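Local atomic coordinates of vacuolar protein sorting 29 (Cryptosporidium parvum, PDB entry 2A22), a protein that probably takes part in vacuolar protein sorting and transport as a VPS29-family member with a calcineurin-like phosphoesterase fold. Residues C66-E69 against Y70-L74. Sequence-based numbering, arbitrary orientation.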
ATOM      1  N   CYS A  66      -0.311  -2.526 -12.659  1.00 17.97           N
ATOM      2  CA  CYS A  66      -0.695  -2.539 -14.091  1.00 17.02           C
ATOM      3  C   CYS A  66       0.437  -2.701 -15.104  1.00 17.31           C
ATOM      4  O   CYS A  66       0.208  -3.162 -16.221  1.00 18.55           O
ATOM      5  CB  CYS A  66      -1.544  -1.306 -14.448  1.00 18.67           C
ATOM      6  SG  CYS A  66      -3.076  -1.145 -13.500  1.00 17.13           S
ATOM      7  N   SER A  67       1.646  -2.316 -14.716  1.00 18.41           N
ATOM      8  CA  SER A  67       2.813  -2.361 -15.594  1.00 18.85           C
ATOM      9  C   SER A  67       3.833  -3.366 -15.074  1.00 19.40           C
ATOM     10  O   SER A  67       4.319  -3.249 -13.922  1.00 18.99           O
ATOM     11  CB  SER A  67       3.470  -0.973 -15.660  1.00 18.22           C
ATOM     12  OG  SER A  67       4.793  -1.065 -16.144  1.00 20.14           O
ATOM     13  N   GLN A  68       4.193  -4.324 -15.922  1.00 18.81           N
ATOM     14  CA  GLN A  68       5.142  -5.354 -15.515  1.00 18.87           C
ATOM     15  C   GLN A  68       6.483  -4.750 -15.153  1.00 19.40           C
ATOM     16  O   GLN A  68       7.137  -5.224 -14.224  1.00 20.65           O
ATOM     17  CB  GLN A  68       5.332  -6.434 -16.576  1.00 17.86           C
ATOM     18  CG  GLN A  68       6.184  -7.668 -16.057  1.00 15.98           C
ATOM     19  CD  GLN A  68       5.515  -8.389 -14.879  1.00 20.97           C
ATOM     20  OE1 GLN A  68       4.321  -8.195 -14.630  1.00 19.75           O
ATOM     21  NE2 GLN A  68       6.273  -9.248 -14.168  1.00 16.30           N
ATOM     22  N   GLU A  69       6.886  -3.714 -15.892  1.00 20.13           N
ATOM     23  CA  GLU A  69       8.083  -2.948 -15.575  1.00 22.81           C
ATOM     24  C   GLU A  69       8.026  -2.427 -14.123  1.00 19.65           C
ATOM     25  O   GLU A  69       9.039  -2.446 -13.421  1.00 19.70           O
ATOM     26  CB  GLU A  69       8.266  -1.783 -16.570  1.00 23.15           C
ATOM     27  CG  GLU A  69       9.482  -0.895 -16.266  1.00 29.18           C
ATOM     28  CD  GLU A  69       9.504   0.455 -17.014  1.00 32.18           C
ATOM     29  OE1 GLU A  69       8.968   0.552 -18.133  1.00 36.42           O
ATOM     30  OE2 GLU A  69      10.071   1.433 -16.466  1.00 41.66           O
ATOM     31  N   TYR A  70       6.846  -1.988 -13.664  1.00 16.94           N
ATOM     32  CA  TYR A  70       6.730  -1.452 -12.301  1.00 16.82           C
ATOM     33  C   TYR A  70       6.607  -2.565 -11.222  1.00 18.16           C
ATOM     34  O   TYR A  70       7.092  -2.412 -10.099  1.00 19.42           O
ATOM     35  CB  TYR A  70       5.656  -0.346 -12.233  1.00 16.35           C
ATOM     36  CG  TYR A  70       6.242   0.954 -12.735  1.00 15.88           C
ATOM     37  CD1 TYR A  70       6.418   1.200 -14.110  1.00 16.41           C
ATOM     38  CD2 TYR A  70       6.743   1.886 -11.836  1.00 17.21           C
ATOM     39  CE1 TYR A  70       7.045   2.383 -14.562  1.00 14.90           C
ATOM     40  CE2 TYR A  70       7.360   3.035 -12.268  1.00 20.89           C
ATOM     41  CZ  TYR A  70       7.492   3.285 -13.622  1.00 15.95           C
ATOM     42  OH  TYR A  70       8.077   4.456 -13.998  1.00 21.85           O
ATOM     43  N   VAL A  71       6.015  -3.701 -11.592  1.00 17.46           N
ATOM     44  CA  VAL A  71       6.142  -4.917 -10.796  1.00 17.25           C
ATOM     45  C   VAL A  71       7.627  -5.219 -10.522  1.00 19.17           C
ATOM     46  O   VAL A  71       8.044  -5.441  -9.376  1.00 17.03           O
ATOM     47  CB  VAL A  71       5.448  -6.112 -11.473  1.00 17.85           C
ATOM     48  CG1 VAL A  71       5.847  -7.416 -10.789  1.00 15.45           C
ATOM     49  CG2 VAL A  71       3.900  -5.934 -11.458  1.00 18.56           C
ATOM     50  N   GLU A  72       8.432  -5.179 -11.581  1.00 20.98           N
ATOM     51  CA  GLU A  72       9.862  -5.491 -11.479  1.00 20.63           C
ATOM     52  C   GLU A  72      10.605  -4.467 -10.636  1.00 20.21           C
ATOM     53  O   GLU A  72      11.491  -4.829  -9.869  1.00 20.24           O
ATOM     54  CB  GLU A  72      10.473  -5.653 -12.879  1.00 18.30           C
ATOM     55  CG  GLU A  72       9.900  -6.938 -13.550  1.00 21.89           C
ATOM     56  CD  GLU A  72      10.243  -7.121 -15.029  1.00 24.30           C
ATOM     57  OE1 GLU A  72      10.647  -6.161 -15.730  1.00 27.67           O
ATOM     58  OE2 GLU A  72      10.099  -8.265 -15.503  1.00 32.16           O
ATOM     59  N   MET A  73      10.213  -3.200 -10.755  1.00 19.63           N
ATOM     60  CA  MET A  73      10.812  -2.126  -9.971  1.00 20.41           C
ATOM     61  C   MET A  73      10.514  -2.366  -8.472  1.00 21.15           C
ATOM     62  O   MET A  73      11.433  -2.388  -7.634  1.00 21.41           O
ATOM     63  CB  MET A  73      10.324  -0.758 -10.478  1.00 21.18           C
ATOM     64  CG  MET A  73      10.761   0.479  -9.623  1.00 24.84           C
ATOM     65  SD  MET A  73       9.658   0.808  -8.202  1.00 29.11           S
ATOM     66  CE  MET A  73      10.403   2.321  -7.524  1.00 35.41           C
ATOM     67  N   LEU A  74       9.245  -2.617  -8.157  1.00 20.27           N
ATOM     68  CA  LEU A  74       8.817  -2.874  -6.772  1.00 20.46           C
ATOM     69  C   LEU A  74       9.455  -4.126  -6.188  1.00 20.50           C
ATOM     70  O   LEU A  74       9.891  -4.115  -5.027  1.00 20.62           O
ATOM     71  CB  LEU A  74       7.295  -2.961  -6.668  1.00 19.76           C
ATOM     72  CG  LEU A  74       6.459  -1.693  -6.868  1.00 21.96           C
ATOM     73  CD1 LEU A  74       5.001  -2.090  -7.058  1.00 19.82           C
ATOM     74  CD2 LEU A  74       6.585  -0.682  -5.709  1.00 19.20           C
TER
HETATM   75  O   HOH W   1       8.937  -9.987 -14.272  1.00 32.79           O
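Tyr70 N and Val71 N both donate to Ser67 O at the start of helix 68-77. The bond from Val71 N to Ser67 O is 2.9 Å long and nearly straight, with an N-H...O angle of 164°. The one from Tyr70 N is weak because it is strongly bent. Ser67 is the N-cap of this helix, which links strands 58-61 and 81-83 in a beta-alpha-beta unit of the phosphoesterase fold. Its side chain adds a weak capping bond, with Ser67 OG 3.3 Å from Tyr70 N. OG stands opposite the Ser67 backbone nitrogen and beside the carbonyl carbon (chi1 162°), within reach of Tyr70 N. There the same oxygen also meets the edge of the Tyr70 ring, in its plane, at CD1.

Glu69 runs alongside Tyr70, and both side chains point the same way. The carboxylate is tilted 29° from the ring plane, and Glu69 OE2 comes within 3.7 Å of Tyr70 CE1. Ile36 and Glu42, from a loop, also touch the tyrosine side chain.

Regular helix bonds follow, from Glu72 N to Gln68 O and from Met73 N to Glu69 O. Gln68 bends at chi2, bringing its amide close to Val71. Gln68 OE1 approaches Val71 CG2, and NE2 lies 3.9 Å from Val71 CG1. OE1 accepts a hydrogen bond from Phe93 N, which ties the first helical turn to another part of the chain. The Gln68 and Glu72 side chains cross at about a right angle. A water accepts from Gln68 NE2 at 2.8 Å. The same water lies only 2.4 Å from Glu72 OE2, too close for a sound bond, so this second link is doubtful.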